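Local coordinates for TIR protein (Paracoccus denitrificans PD1222, PDB 3H16) that is a bacterial protein of the TIR family, whose TIR domain folds around a parallel beta sheet flanked by helices, at residues P19-F24 / G47-Y52; H27-K32 / S56-D61; S62-I67 / Q92-G97; H84-E89 / D119-F124. All coordinates share one frame; numbering follows the deposited sequence.

Contact 1 (P19-F24 / G47-Y52); sequences PPHDIF and GAEVWY
The His21 imidazole lies flat on the indole of Trp51 in a face-to-face stack: the two planes are only 2° apart, and the centroids of the His21 ring and the Trp51 five-membered ring are 3.4 Å from each other. The ring atoms ND1 and NE2 of His21 sit over CE2 and CD2 of Trp51, while the indole NE1 is hydrogen-bonded to Ser74 OG. Trp51 CG lies between its backbone N and carbonyl carbon (chi1 66°), on the same sheet face as Phe24, whose CB is 3.6 Å from Trp51 CD1. Ile23 O approaches the indole at its edge and also accepts from Trp51 N at 3.1 Å, as expected of neighbouring parallel strands. One residue earlier, Asp22 faces Glu49 across the strands: its OD2 accepts from Glu49 N (3.0 Å) through the anti lone pair, while OD1 forms a salt bridge with Arg75. Glu49 O in turn accepts from both Asp22 N and Ile23 N, the latter at 3.2 Å. The double grip on Glu49 O and the split duty of the Asp22 carboxylate therefore tie the start of strand 21-28 to strand 50-57 and, through Arg75, to strand 74-81.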
loop_
_atom_site.group_PDB
_atom_site.type_symbol
_atom_site.label_atom_id
_atom_site.label_comp_id
_atom_site.label_asym_id
_atom_site.label_seq_id
_atom_site.Cartn_x
_atom_site.Cartn_y
_atom_site.Cartn_z
ATOM N N PRO B 19 23.081 -0.816 -0.053
ATOM C CA PRO B 19 22.904 -2.268 -0.169
ATOM C C PRO B 19 23.261 -2.723 -1.578
ATOM O O PRO B 19 22.851 -2.110 -2.560
ATOM C CB PRO B 19 21.418 -2.464 0.136
ATOM C CG PRO B 19 21.084 -1.289 1.007
ATOM C CD PRO B 19 21.806 -0.170 0.304
ATOM N N PRO B 20 24.042 -3.804 -1.691
ATOM C CA PRO B 20 24.441 -4.319 -3.002
ATOM C C PRO B 20 23.294 -4.974 -3.777
ATOM O O PRO B 20 23.398 -5.191 -4.987
ATOM C CB PRO B 20 25.562 -5.295 -2.661
ATOM C CG PRO B 20 25.168 -5.790 -1.315
ATOM C CD PRO B 20 24.709 -4.543 -0.607
ATOM N N HIS B 21 22.207 -5.294 -3.078
ATOM C CA HIS B 21 21.040 -5.906 -3.711
ATOM C C HIS B 21 19.807 -5.054 -3.438
ATOM O O HIS B 21 19.714 -4.397 -2.400
ATOM C CB HIS B 21 20.791 -7.319 -3.169
ATOM C CG HIS B 21 21.915 -8.274 -3.417
ATOM N ND1 HIS B 21 22.914 -8.504 -2.495
ATOM C CD2 HIS B 21 22.198 -9.058 -4.483
ATOM C CE1 HIS B 21 23.761 -9.392 -2.981
ATOM N NE2 HIS B 21 23.348 -9.744 -4.186
ATOM N N ASP B 22 18.865 -5.054 -4.373
ATOM C CA ASP B 22 17.656 -4.281 -4.171
ATOM C C ASP B 22 16.635 -5.173 -3.485
ATOM O O ASP B 22 15.974 -4.769 -2.522
ATOM C CB ASP B 22 17.067 -3.803 -5.503
ATOM C CG ASP B 22 17.875 -2.678 -6.155
ATOM O OD1 ASP B 22 18.066 -1.610 -5.530
ATOM O OD2 ASP B 22 18.302 -2.863 -7.314
ATOM N N ILE B 23 16.552 -6.409 -3.965
ATOM C CA ILE B 23 15.569 -7.353 -3.477
ATOM C C ILE B 23 16.032 -8.789 -3.375
ATOM O O ILE B 23 16.701 -9.305 -4.281
ATOM C CB ILE B 23 14.353 -7.371 -4.427
ATOM C CG1 ILE B 23 13.752 -5.968 -4.538
ATOM C CG2 ILE B 23 13.322 -8.392 -3.956
ATOM C CD1 ILE B 23 12.587 -5.880 -5.482
ATOM N N PHE B 24 15.672 -9.442 -2.273
ATOM C CA PHE B 24 15.966 -10.862 -2.117
ATOM C C PHE B 24 14.584 -11.496 -2.051
ATOM O O PHE B 24 13.662 -10.889 -1.519
ATOM C CB PHE B 24 16.767 -11.156 -0.846
ATOM C CG PHE B 24 16.001 -10.982 0.429
ATOM C CD1 PHE B 24 16.000 -9.763 1.093
ATOM C CD2 PHE B 24 15.359 -12.065 1.019
ATOM C CE1 PHE B 24 15.386 -9.622 2.338
ATOM C CE2 PHE B 24 14.738 -11.936 2.267
ATOM C CZ PHE B 24 14.754 -10.712 2.930
ATOM N N GLY B 47 14.911 -3.713 -14.264
ATOM C CA GLY B 47 15.948 -2.917 -13.636
ATOM C C GLY B 47 16.271 -3.196 -12.185
ATOM O O GLY B 47 17.103 -2.507 -11.601
ATOM N N ALA B 48 15.630 -4.190 -11.583
ATOM C CA ALA B 48 15.935 -4.485 -10.192
ATOM C C ALA B 48 17.100 -5.459 -10.111
ATOM O O ALA B 48 17.297 -6.290 -10.995
ATOM C CB ALA B 48 14.708 -5.064 -9.487
ATOM N N GLU B 49 17.886 -5.326 -9.053
ATOM C CA GLU B 49 19.024 -6.202 -8.810
ATOM C C GLU B 49 18.432 -7.236 -7.848
ATOM O O GLU B 49 18.088 -6.908 -6.708
ATOM C CB GLU B 49 20.151 -5.409 -8.153
ATOM C CG GLU B 49 21.517 -6.032 -8.277
ATOM C CD GLU B 49 21.614 -7.342 -7.544
ATOM O OE1 GLU B 49 21.183 -7.390 -6.373
ATOM O OE2 GLU B 49 22.123 -8.316 -8.134
ATOM N N VAL B 50 18.314 -8.477 -8.314
ATOM C CA VAL B 50 17.690 -9.535 -7.531
ATOM C C VAL B 50 18.515 -10.788 -7.246
ATOM O O VAL B 50 19.172 -11.322 -8.142
ATOM C CB VAL B 50 16.399 -10.020 -8.247
ATOM C CG1 VAL B 50 15.579 -10.914 -7.328
ATOM C CG2 VAL B 50 15.591 -8.837 -8.723
ATOM N N TRP B 51 18.469 -11.253 -5.997
ATOM C CA TRP B 51 19.125 -12.500 -5.623
ATOM C C TRP B 51 18.117 -13.327 -4.831
ATOM O O TRP B 51 17.256 -12.780 -4.139
ATOM C CB TRP B 51 20.442 -12.278 -4.846
ATOM C CG TRP B 51 20.392 -11.660 -3.487
ATOM C CD1 TRP B 51 19.523 -10.716 -3.047
ATOM C CD2 TRP B 51 21.348 -11.848 -2.428
ATOM N NE1 TRP B 51 19.875 -10.298 -1.785
ATOM C CE2 TRP B 51 20.991 -10.977 -1.381
ATOM C CE3 TRP B 51 22.473 -12.669 -2.267
ATOM C CZ2 TRP B 51 21.715 -10.899 -0.182
ATOM C CZ3 TRP B 51 23.194 -12.594 -1.074
ATOM C CH2 TRP B 51 22.807 -11.713 -0.048
ATOM N N TYR B 52 18.202 -14.646 -4.971
ATOM C CA TYR B 52 17.271 -15.549 -4.302
ATOM C C TYR B 52 17.752 -17.003 -4.280
ATOM O O TYR B 52 17.146 -17.845 -3.622
ATOM C CB TYR B 52 15.922 -15.518 -5.016
ATOM C CG TYR B 52 16.017 -15.984 -6.449
ATOM C CD1 TYR B 52 16.492 -15.130 -7.443
ATOM C CD2 TYR B 52 15.678 -17.290 -6.806
ATOM C CE1 TYR B 52 16.630 -15.559 -8.760
ATOM C CE2 TYR B 52 15.811 -17.735 -8.125
ATOM C CZ TYR B 52 16.288 -16.860 -9.097
ATOM O OH TYR B 52 16.428 -17.273 -10.405
#

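Contact 2 (H27-K32 / S56-D61); sequences HAWEDK and SLRPGD
Ser56, Trp29 and Leu57 contribute most of the surface buried here, with His27 close behind. Ser56 packs over a face of the His27 imidazole: its CA stands 3.9 Å from the centroid of the His27 ring, 27° off the normal, a CH-pi contact. ND1 of the same ring is hydrogen-bonded back to Ile25 O. Ser56 CB also meets Trp29 CB at 4.0 Å. Trp29 is gripped through its backbone, as its N donates to Leu57 O at 3.0 Å in a nearly straight bond (177°). The same Leu57 O lies at the edge of the indole, in its plane, and Arg58 touches Trp29 CD1 through CG alone, at 3.9 Å. Leu57 N gives a shorter bond of 2.8 Å to His27 O, although it is more bent (134°). Beyond Leu57 the chain reverses in a type II turn from Arg58 to Asp61, in which Asp61 OD2 accepts from Arg58 N. The contact thus joins the C-terminal ends of the parallel strands 21-28 and 50-57, with Leu57 packing on Leu63 and Ser66 of helix 63-73 and on Phe85 of helix 83-86, while Lys32, at the start of helix 32-45, forms a salt bridge with Asp53.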
loop_
_atom_site.group_PDB
_atom_site.type_symbol
_atom_site.label_atom_id
_atom_site.label_comp_id
_atom_site.label_asym_id
_atom_site.label_seq_id
_atom_site.Cartn_x
_atom_site.Cartn_y
_atom_site.Cartn_z
ATOM N N HIS B 27 11.457 -17.877 -0.330
ATOM C CA HIS B 27 10.478 -18.783 -0.911
ATOM C C HIS B 27 10.785 -20.232 -0.554
ATOM O O HIS B 27 11.922 -20.569 -0.205
ATOM C CB HIS B 27 10.521 -18.668 -2.433
ATOM C CG HIS B 27 11.819 -19.134 -3.028
ATOM N ND1 HIS B 27 12.971 -18.377 -2.988
ATOM C CD2 HIS B 27 12.163 -20.309 -3.608
ATOM C CE1 HIS B 27 13.966 -19.066 -3.517
ATOM N NE2 HIS B 27 13.502 -20.241 -3.901
ATOM N N ALA B 28 9.769 -21.083 -0.674
ATOM C CA ALA B 28 9.907 -22.517 -0.412
ATOM C C ALA B 28 10.569 -23.125 -1.657
ATOM O O ALA B 28 10.172 -22.822 -2.785
ATOM C CB ALA B 28 8.521 -23.140 -0.177
ATOM N N TRP B 29 11.565 -23.985 -1.465
ATOM C CA TRP B 29 12.276 -24.560 -2.606
ATOM C C TRP B 29 11.384 -25.008 -3.761
ATOM O O TRP B 29 11.711 -24.798 -4.931
ATOM C CB TRP B 29 13.177 -25.722 -2.166
ATOM C CG TRP B 29 12.477 -27.016 -1.929
ATOM C CD1 TRP B 29 12.039 -27.509 -0.731
ATOM C CD2 TRP B 29 12.156 -28.008 -2.913
ATOM N NE1 TRP B 29 11.468 -28.747 -0.908
ATOM C CE2 TRP B 29 11.527 -29.079 -2.237
ATOM C CE3 TRP B 29 12.341 -28.098 -4.301
ATOM C CZ2 TRP B 29 11.081 -30.226 -2.902
ATOM C CZ3 TRP B 29 11.896 -29.242 -4.963
ATOM C CH2 TRP B 29 11.274 -30.288 -4.260
ATOM N N GLU B 30 10.253 -25.615 -3.435
ATOM C CA GLU B 30 9.331 -26.087 -4.453
ATOM C C GLU B 30 8.873 -24.989 -5.412
ATOM O O GLU B 30 8.499 -25.274 -6.543
ATOM C CB GLU B 30 8.116 -26.736 -3.782
ATOM C CG GLU B 30 8.480 -27.880 -2.835
ATOM C CD GLU B 30 8.528 -27.455 -1.377
ATOM O OE1 GLU B 30 9.087 -26.382 -1.068
ATOM O OE2 GLU B 30 8.010 -28.209 -0.529
ATOM N N ASP B 31 8.902 -23.734 -4.971
ATOM C CA ASP B 31 8.469 -22.637 -5.832
ATOM C C ASP B 31 9.591 -21.960 -6.605
ATOM O O ASP B 31 9.321 -21.064 -7.400
ATOM C CB ASP B 31 7.714 -21.569 -5.032
ATOM C CG ASP B 31 6.394 -22.075 -4.494
ATOM O OD1 ASP B 31 5.662 -22.764 -5.241
ATOM O OD2 ASP B 31 6.075 -21.779 -3.325
ATOM N N LYS B 32 10.837 -22.374 -6.381
ATOM C CA LYS B 32 11.961 -21.764 -7.092
ATOM C C LYS B 32 11.872 -22.001 -8.589
ATOM O O LYS B 32 11.849 -21.058 -9.383
ATOM C CB LYS B 32 13.308 -22.305 -6.605
ATOM C CG LYS B 32 14.475 -21.799 -7.456
ATOM C CD LYS B 32 15.819 -22.387 -7.053
ATOM C CE LYS B 32 16.472 -21.602 -5.924
ATOM N NZ LYS B 32 17.851 -22.085 -5.620
ATOM N N SER B 56 16.183 -20.394 -0.810
ATOM C CA SER B 56 15.172 -21.442 -0.926
ATOM C C SER B 56 15.051 -22.033 0.471
ATOM O O SER B 56 16.052 -22.203 1.164
ATOM C CB SER B 56 15.622 -22.526 -1.892
ATOM O OG SER B 56 16.007 -21.958 -3.124
ATOM N N LEU B 57 13.835 -22.347 0.891
ATOM C CA LEU B 57 13.649 -22.897 2.218
ATOM C C LEU B 57 13.163 -24.349 2.237
ATOM O O LEU B 57 12.449 -24.804 1.333
ATOM C CB LEU B 57 12.696 -21.990 2.994
ATOM C CG LEU B 57 13.234 -20.553 3.119
ATOM C CD1 LEU B 57 12.141 -19.624 3.614
ATOM C CD2 LEU B 57 14.431 -20.527 4.062
ATOM N N ARG B 58 13.577 -25.064 3.282
ATOM C CA ARG B 58 13.221 -26.465 3.502
ATOM C C ARG B 58 12.817 -26.629 4.972
ATOM O O ARG B 58 13.310 -25.902 5.837
ATOM C CB ARG B 58 14.416 -27.357 3.172
ATOM C CG ARG B 58 14.948 -27.133 1.763
ATOM C CD ARG B 58 16.186 -27.964 1.483
ATOM N NE ARG B 58 17.286 -27.639 2.382
ATOM C CZ ARG B 58 18.467 -28.248 2.357
ATOM N NH1 ARG B 58 18.699 -29.216 1.477
ATOM N NH2 ARG B 58 19.418 -27.890 3.210
ATOM N N PRO B 59 11.926 -27.597 5.274
ATOM C CA PRO B 59 11.476 -27.818 6.652
ATOM C C PRO B 59 12.657 -27.811 7.592
ATOM O O PRO B 59 13.651 -28.470 7.325
ATOM C CB PRO B 59 10.812 -29.192 6.589
ATOM C CG PRO B 59 10.328 -29.280 5.179
ATOM C CD PRO B 59 11.499 -28.712 4.409
ATOM N N GLY B 60 12.561 -27.063 8.682
ATOM C CA GLY B 60 13.666 -27.033 9.617
ATOM C C GLY B 60 14.517 -25.794 9.482
ATOM O O GLY B 60 14.884 -25.191 10.494
ATOM N N ASP B 61 14.839 -25.414 8.246
ATOM C CA ASP B 61 15.641 -24.219 8.010
ATOM C C ASP B 61 15.142 -23.084 8.881
ATOM O O ASP B 61 13.988 -23.089 9.321
ATOM C CB ASP B 61 15.562 -23.772 6.550
ATOM C CG ASP B 61 16.382 -24.637 5.632
ATOM O OD1 ASP B 61 17.539 -24.950 5.989
ATOM O OD2 ASP B 61 15.877 -24.994 4.548
#

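Contact 3 (S62-I67 / Q92-G97); sequences SLRRSI and QKELDG
Across this contact the backbones come nearest at Arg64 and Glu94, where the first turn of helix 63-73 passes the short, weakly bonded helix 92-95 with CA atoms 5.4 Å apart. Glu94 reaches over with CG anti to its backbone N (chi1 -156°), 3.6 Å from Leu63 CB, and the bend at chi2 turns CD toward the helix start. There Ser62 OG and Arg64 N both donate to Glu94 OE1, although the place of that oxygen is less sure. Ser62 OG, at the N-cap, also accepts from Arg65 N at 3.0 Å, nearly straight. Apart from these polar bonds, Leu63 CD2 touches Leu95 CD2 at 3.7 Å, the side chains crossing at a slant. The Arg64 guanidinium lays one face over the backbone of Gly97, while Lys93 O lies near its plane at the edge. A carboxylate at the N-terminal end of helix 63-73 would be expected to suit the helix dipole; Ser62 accepts from Arg65 N, and Glu94, if OE1 is rightly placed, from Arg64 N.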
loop_
_atom_site.group_PDB
_atom_site.type_symbol
_atom_site.label_atom_id
_atom_site.label_comp_id
_atom_site.label_asym_id
_atom_site.label_seq_id
_atom_site.Cartn_x
_atom_site.Cartn_y
_atom_site.Cartn_z
ATOM N N SER B 62 16.010 -22.108 9.122
ATOM C CA SER B 62 15.651 -20.967 9.944
ATOM C C SER B 62 15.208 -19.762 9.125
ATOM O O SER B 62 16.046 -18.982 8.659
ATOM C CB SER B 62 16.830 -20.550 10.825
ATOM O OG SER B 62 16.569 -19.310 11.475
ATOM N N LEU B 63 13.897 -19.604 8.952
ATOM C CA LEU B 63 13.380 -18.456 8.219
ATOM C C LEU B 63 13.996 -17.231 8.886
ATOM O O LEU B 63 14.409 -16.280 8.218
ATOM C CB LEU B 63 11.857 -18.401 8.334
ATOM C CG LEU B 63 11.150 -17.207 7.685
ATOM C CD1 LEU B 63 11.537 -17.109 6.208
ATOM C CD2 LEU B 63 9.638 -17.368 7.846
ATOM N N ARG B 64 14.069 -17.285 10.215
ATOM C CA ARG B 64 14.642 -16.218 11.029
ATOM C C ARG B 64 15.956 -15.687 10.449
ATOM O O ARG B 64 16.018 -14.562 9.960
ATOM C CB ARG B 64 14.890 -16.733 12.455
ATOM C CG ARG B 64 13.964 -16.168 13.517
ATOM C CD ARG B 64 14.129 -14.660 13.635
ATOM N NE ARG B 64 13.211 -14.071 14.609
ATOM C CZ ARG B 64 13.088 -12.763 14.825
ATOM N NH1 ARG B 64 13.823 -11.900 14.135
ATOM N NH2 ARG B 64 12.228 -12.317 15.733
ATOM N N ARG B 65 16.998 -16.514 10.502
ATOM C CA ARG B 65 18.320 -16.135 10.019
ATOM C C ARG B 65 18.343 -15.793 8.545
ATOM O O ARG B 65 19.071 -14.893 8.126
ATOM C CB ARG B 65 19.337 -17.252 10.293
ATOM C CG ARG B 65 19.572 -17.532 11.771
ATOM C CD ARG B 65 20.693 -18.537 11.988
ATOM N NE ARG B 65 20.868 -18.842 13.406
ATOM C CZ ARG B 65 19.989 -19.516 14.142
ATOM N NH1 ARG B 65 18.866 -19.964 13.600
ATOM N NH2 ARG B 65 20.229 -19.734 15.427
ATOM N N SER B 66 17.557 -16.518 7.757
ATOM C CA SER B 66 17.505 -16.270 6.324
ATOM C C SER B 66 17.073 -14.835 6.043
ATOM O O SER B 66 17.623 -14.175 5.155
ATOM C CB SER B 66 16.532 -17.240 5.648
ATOM O OG SER B 66 16.482 -17.015 4.245
ATOM N N ILE B 67 16.086 -14.361 6.800
ATOM C CA ILE B 67 15.570 -13.009 6.636
ATOM C C ILE B 67 16.616 -11.980 7.043
ATOM O O ILE B 67 16.809 -10.981 6.349
ATOM C CB ILE B 67 14.279 -12.800 7.469
ATOM C CG1 ILE B 67 13.153 -13.671 6.913
ATOM C CG2 ILE B 67 13.836 -11.350 7.410
ATOM C CD1 ILE B 67 12.680 -13.262 5.536
ATOM N N GLN B 92 5.755 -20.142 15.466
ATOM C CA GLN B 92 5.390 -18.723 15.517
ATOM C C GLN B 92 6.629 -17.828 15.640
ATOM O O GLN B 92 6.740 -16.802 14.969
ATOM C CB GLN B 92 4.452 -18.453 16.699
ATOM C CG GLN B 92 4.153 -16.974 16.931
ATOM C CD GLN B 92 3.257 -16.381 15.863
ATOM O OE1 GLN B 92 2.101 -16.783 15.720
ATOM N NE2 GLN B 92 3.782 -15.420 15.108
ATOM N N LYS B 93 7.554 -18.227 16.505
ATOM C CA LYS B 93 8.773 -17.466 16.737
ATOM C C LYS B 93 9.622 -17.332 15.463
ATOM O O LYS B 93 10.519 -16.489 15.385
ATOM C CB LYS B 93 9.586 -18.142 17.848
ATOM C CG LYS B 93 10.647 -17.259 18.490
ATOM C CD LYS B 93 11.334 -17.964 19.661
ATOM C CE LYS B 93 10.360 -18.262 20.796
ATOM N NZ LYS B 93 11.022 -18.980 21.923
ATOM N N GLU B 94 9.335 -18.154 14.462
ATOM C CA GLU B 94 10.094 -18.109 13.221
ATOM C C GLU B 94 9.447 -17.126 12.243
ATOM O O GLU B 94 10.103 -16.609 11.339
ATOM C CB GLU B 94 10.152 -19.508 12.604
ATOM C CG GLU B 94 11.329 -19.738 11.677
ATOM C CD GLU B 94 12.648 -19.793 12.421
ATOM O OE1 GLU B 94 13.704 -19.871 11.758
ATOM O OE2 GLU B 94 12.630 -19.762 13.668
ATOM N N LEU B 95 8.157 -16.873 12.436
ATOM C CA LEU B 95 7.417 -15.965 11.581
ATOM C C LEU B 95 7.544 -14.517 12.020
ATOM O O LEU B 95 7.533 -13.617 11.186
ATOM C CB LEU B 95 5.940 -16.357 11.563
ATOM C CG LEU B 95 5.675 -17.707 10.897
ATOM C CD1 LEU B 95 4.181 -17.939 10.735
ATOM C CD2 LEU B 95 6.369 -17.725 9.527
ATOM N N ASP B 96 7.682 -14.302 13.327
ATOM C CA ASP B 96 7.777 -12.959 13.912
ATOM C C ASP B 96 8.639 -11.905 13.207
ATOM O O ASP B 96 8.259 -10.734 13.147
ATOM C CB ASP B 96 8.209 -13.050 15.386
ATOM C CG ASP B 96 7.141 -13.683 16.283
ATOM O OD1 ASP B 96 5.937 -13.600 15.943
ATOM O OD2 ASP B 96 7.509 -14.246 17.338
ATOM N N GLY B 97 9.797 -12.299 12.689
ATOM C CA GLY B 97 10.649 -11.328 12.024
ATOM C C GLY B 97 10.082 -10.842 10.700
ATOM O O GLY B 97 10.373 -9.732 10.250
#

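Contact 4 (H84-E89 / D119-F124); sequences HFFKKE and DEVASF
Phe86 and Phe124 form the dense part of this contact, together burying most of the surface between the two helical segments. Their rings are tilted 26° and displaced, so that little of one covers the other, with centroids of the Phe86 and Phe124 rings 4.5 Å apart. Phe124 CB sits over the Phe86 face, 3.9 Å from the ring centroid, in a CH-pi contact, and Phe86 CD1 in turn lies over the Phe124 ring, toward its rim. With CG anti to its backbone N (chi1 166°), the Phe124 ring is carried to Phe86. Phe85 joins them through CE1, 3.8 Å from Phe124 CZ, its ring turned 80° from that of Phe124. Val121 adds CG2 against Phe86 CZ at 4.0 Å. The packing thins out toward Glu120, whose OE2 stands near the plane of the Phe86 ring at its edge, 4.2 Å from Phe86 CD2, and is hydrogen-bonded to Thr83. Past Phe86 the chain leaves the helix in a type I turn to Glu89, and the CB bonds of solvent-exposed Lys87 and Glu89 lead away from 119-124. Phe85 also meets Trp90 and touches Val79, and Phe86 touches Leu81 of strand 74-81. Together Phe85, Phe86 and Phe124 make an aromatic cluster that packs two short helices of this alpha/beta TIR fold together beside its parallel sheet.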
loop_
_atom_site.group_PDB
_atom_site.type_symbol
_atom_site.label_atom_id
_atom_site.label_comp_id
_atom_site.label_asym_id
_atom_site.label_seq_id
_atom_site.Cartn_x
_atom_site.Cartn_y
_atom_site.Cartn_z
ATOM N N HIS B 84 3.051 -24.322 -0.413
ATOM C CA HIS B 84 4.380 -24.913 -0.204
ATOM C C HIS B 84 5.134 -24.252 0.928
ATOM O O HIS B 84 5.824 -24.918 1.698
ATOM C CB HIS B 84 5.239 -24.795 -1.466
ATOM C CG HIS B 84 4.774 -25.652 -2.595
ATOM N ND1 HIS B 84 4.708 -27.026 -2.506
ATOM C CD2 HIS B 84 4.355 -25.333 -3.841
ATOM C CE1 HIS B 84 4.269 -27.517 -3.649
ATOM N NE2 HIS B 84 4.047 -26.511 -4.476
ATOM N N PHE B 85 5.027 -22.932 1.014
ATOM C CA PHE B 85 5.717 -22.222 2.075
ATOM C C PHE B 85 4.966 -22.457 3.382
ATOM O O PHE B 85 5.558 -22.421 4.465
ATOM C CB PHE B 85 5.801 -20.735 1.736
ATOM C CG PHE B 85 6.362 -19.889 2.839
ATOM C CD1 PHE B 85 5.534 -19.385 3.836
ATOM C CD2 PHE B 85 7.712 -19.563 2.863
ATOM C CE1 PHE B 85 6.039 -18.567 4.835
ATOM C CE2 PHE B 85 8.232 -18.743 3.862
ATOM C CZ PHE B 85 7.391 -18.241 4.851
ATOM N N PHE B 86 3.663 -22.715 3.282
ATOM C CA PHE B 86 2.866 -22.964 4.481
ATOM C C PHE B 86 3.100 -24.362 5.045
ATOM O O PHE B 86 3.172 -24.543 6.262
ATOM C CB PHE B 86 1.368 -22.792 4.205
ATOM C CG PHE B 86 0.964 -21.388 3.856
ATOM C CD1 PHE B 86 1.741 -20.305 4.248
ATOM C CD2 PHE B 86 -0.228 -21.147 3.181
ATOM C CE1 PHE B 86 1.333 -18.992 3.974
ATOM C CE2 PHE B 86 -0.645 -19.848 2.905
ATOM C CZ PHE B 86 0.141 -18.765 3.306
ATOM N N LYS B 87 3.227 -25.347 4.163
ATOM C CA LYS B 87 3.435 -26.714 4.595
ATOM C C LYS B 87 4.803 -26.980 5.188
ATOM O O LYS B 87 5.157 -28.129 5.423
ATOM C CB LYS B 87 3.170 -27.678 3.440
ATOM C CG LYS B 87 1.708 -27.705 3.012
ATOM C CD LYS B 87 1.390 -28.904 2.136
ATOM C CE LYS B 87 -0.090 -28.952 1.788
ATOM N NZ LYS B 87 -0.409 -30.126 0.934
ATOM N N LYS B 88 5.572 -25.926 5.440
ATOM C CA LYS B 88 6.897 -26.102 6.031
ATOM C C LYS B 88 6.810 -26.150 7.561
ATOM O O LYS B 88 7.772 -26.523 8.231
ATOM C CB LYS B 88 7.840 -24.967 5.605
ATOM C CG LYS B 88 8.259 -24.982 4.138
ATOM C CD LYS B 88 9.211 -26.122 3.840
ATOM C CE LYS B 88 9.527 -26.203 2.369
ATOM N NZ LYS B 88 8.270 -26.297 1.609
ATOM N N GLU B 89 5.658 -25.765 8.106
ATOM C CA GLU B 89 5.441 -25.771 9.553
ATOM C C GLU B 89 6.417 -24.885 10.328
ATOM O O GLU B 89 7.177 -25.375 11.161
ATOM C CB GLU B 89 5.539 -27.199 10.104
ATOM C CG GLU B 89 4.473 -28.157 9.615
ATOM C CD GLU B 89 4.457 -29.448 10.416
ATOM O OE1 GLU B 89 5.490 -30.151 10.443
ATOM O OE2 GLU B 89 3.412 -29.758 11.025
ATOM N N ASP B 119 -8.595 -18.146 3.762
ATOM C CA ASP B 119 -8.827 -19.038 4.897
ATOM C C ASP B 119 -7.575 -19.859 5.103
ATOM O O ASP B 119 -7.185 -20.150 6.230
ATOM C CB ASP B 119 -10.021 -19.972 4.633
ATOM C CG ASP B 119 -11.367 -19.272 4.801
ATOM O OD1 ASP B 119 -12.267 -19.477 3.952
ATOM O OD2 ASP B 119 -11.520 -18.521 5.789
ATOM N N GLU B 120 -6.947 -20.221 3.989
ATOM C CA GLU B 120 -5.721 -21.004 4.009
ATOM C C GLU B 120 -4.635 -20.180 4.700
ATOM O O GLU B 120 -3.888 -20.687 5.542
ATOM C CB GLU B 120 -5.305 -21.323 2.579
ATOM C CG GLU B 120 -4.601 -22.634 2.404
ATOM C CD GLU B 120 -4.203 -22.869 0.966
ATOM O OE1 GLU B 120 -5.070 -22.734 0.074
ATOM O OE2 GLU B 120 -3.020 -23.191 0.729
ATOM N N VAL B 121 -4.562 -18.902 4.343
ATOM C CA VAL B 121 -3.580 -18.004 4.929
ATOM C C VAL B 121 -3.849 -17.903 6.432
ATOM O O VAL B 121 -2.963 -18.168 7.239
ATOM C CB VAL B 121 -3.645 -16.614 4.248
ATOM C CG1 VAL B 121 -2.654 -15.647 4.874
ATOM C CG2 VAL B 121 -3.338 -16.770 2.780
ATOM N N ALA B 122 -5.075 -17.553 6.807
ATOM C CA ALA B 122 -5.426 -17.463 8.224
ATOM C C ALA B 122 -5.010 -18.709 9.004
ATOM O O ALA B 122 -4.559 -18.600 10.144
ATOM C CB ALA B 122 -6.934 -17.227 8.398
ATOM N N SER B 123 -5.178 -19.886 8.400
ATOM C CA SER B 123 -4.809 -21.144 9.054
ATOM C C SER B 123 -3.323 -21.173 9.390
ATOM O O SER B 123 -2.914 -21.685 10.435
ATOM C CB SER B 123 -5.134 -22.337 8.164
ATOM O OG SER B 123 -6.510 -22.648 8.224
ATOM N N PHE B 124 -2.516 -20.620 8.495
ATOM C CA PHE B 124 -1.084 -20.586 8.705
ATOM C C PHE B 124 -0.718 -19.491 9.700
ATOM O O PHE B 124 0.042 -19.730 10.642
ATOM C CB PHE B 124 -0.374 -20.344 7.373
ATOM C CG PHE B 124 1.066 -19.954 7.515
ATOM C CD1 PHE B 124 1.989 -20.834 8.074
ATOM C CD2 PHE B 124 1.503 -18.701 7.091
ATOM C CE1 PHE B 124 3.329 -20.472 8.207
ATOM C CE2 PHE B 124 2.840 -18.328 7.216
ATOM C CZ PHE B 124 3.756 -19.217 7.776
#

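In the fold
From the N terminus, strand 21-28 runs through contact 1 into contact 2, and after helix 32-45 strand 50-57 returns through both in the same order, so these two cross along the chain and close one beta-alpha-beta unit. The turn that ends contact 2 leads directly into helix 63-73, where contact 3 opens. Contacts 3 and 4 also cross: 84-89 lies in the loop that contact 3 closes, whereas 119-124 comes after it, and contact 4 closes the loop holding helix 92-95 and strand 109-113. Glu30 of contact 2 forms a salt bridge with Lys88 of contact 4, and Leu95 packs on Phe124. Contact 1 lies about 26 Å from contact 4, centre to centre, across the chain's centre.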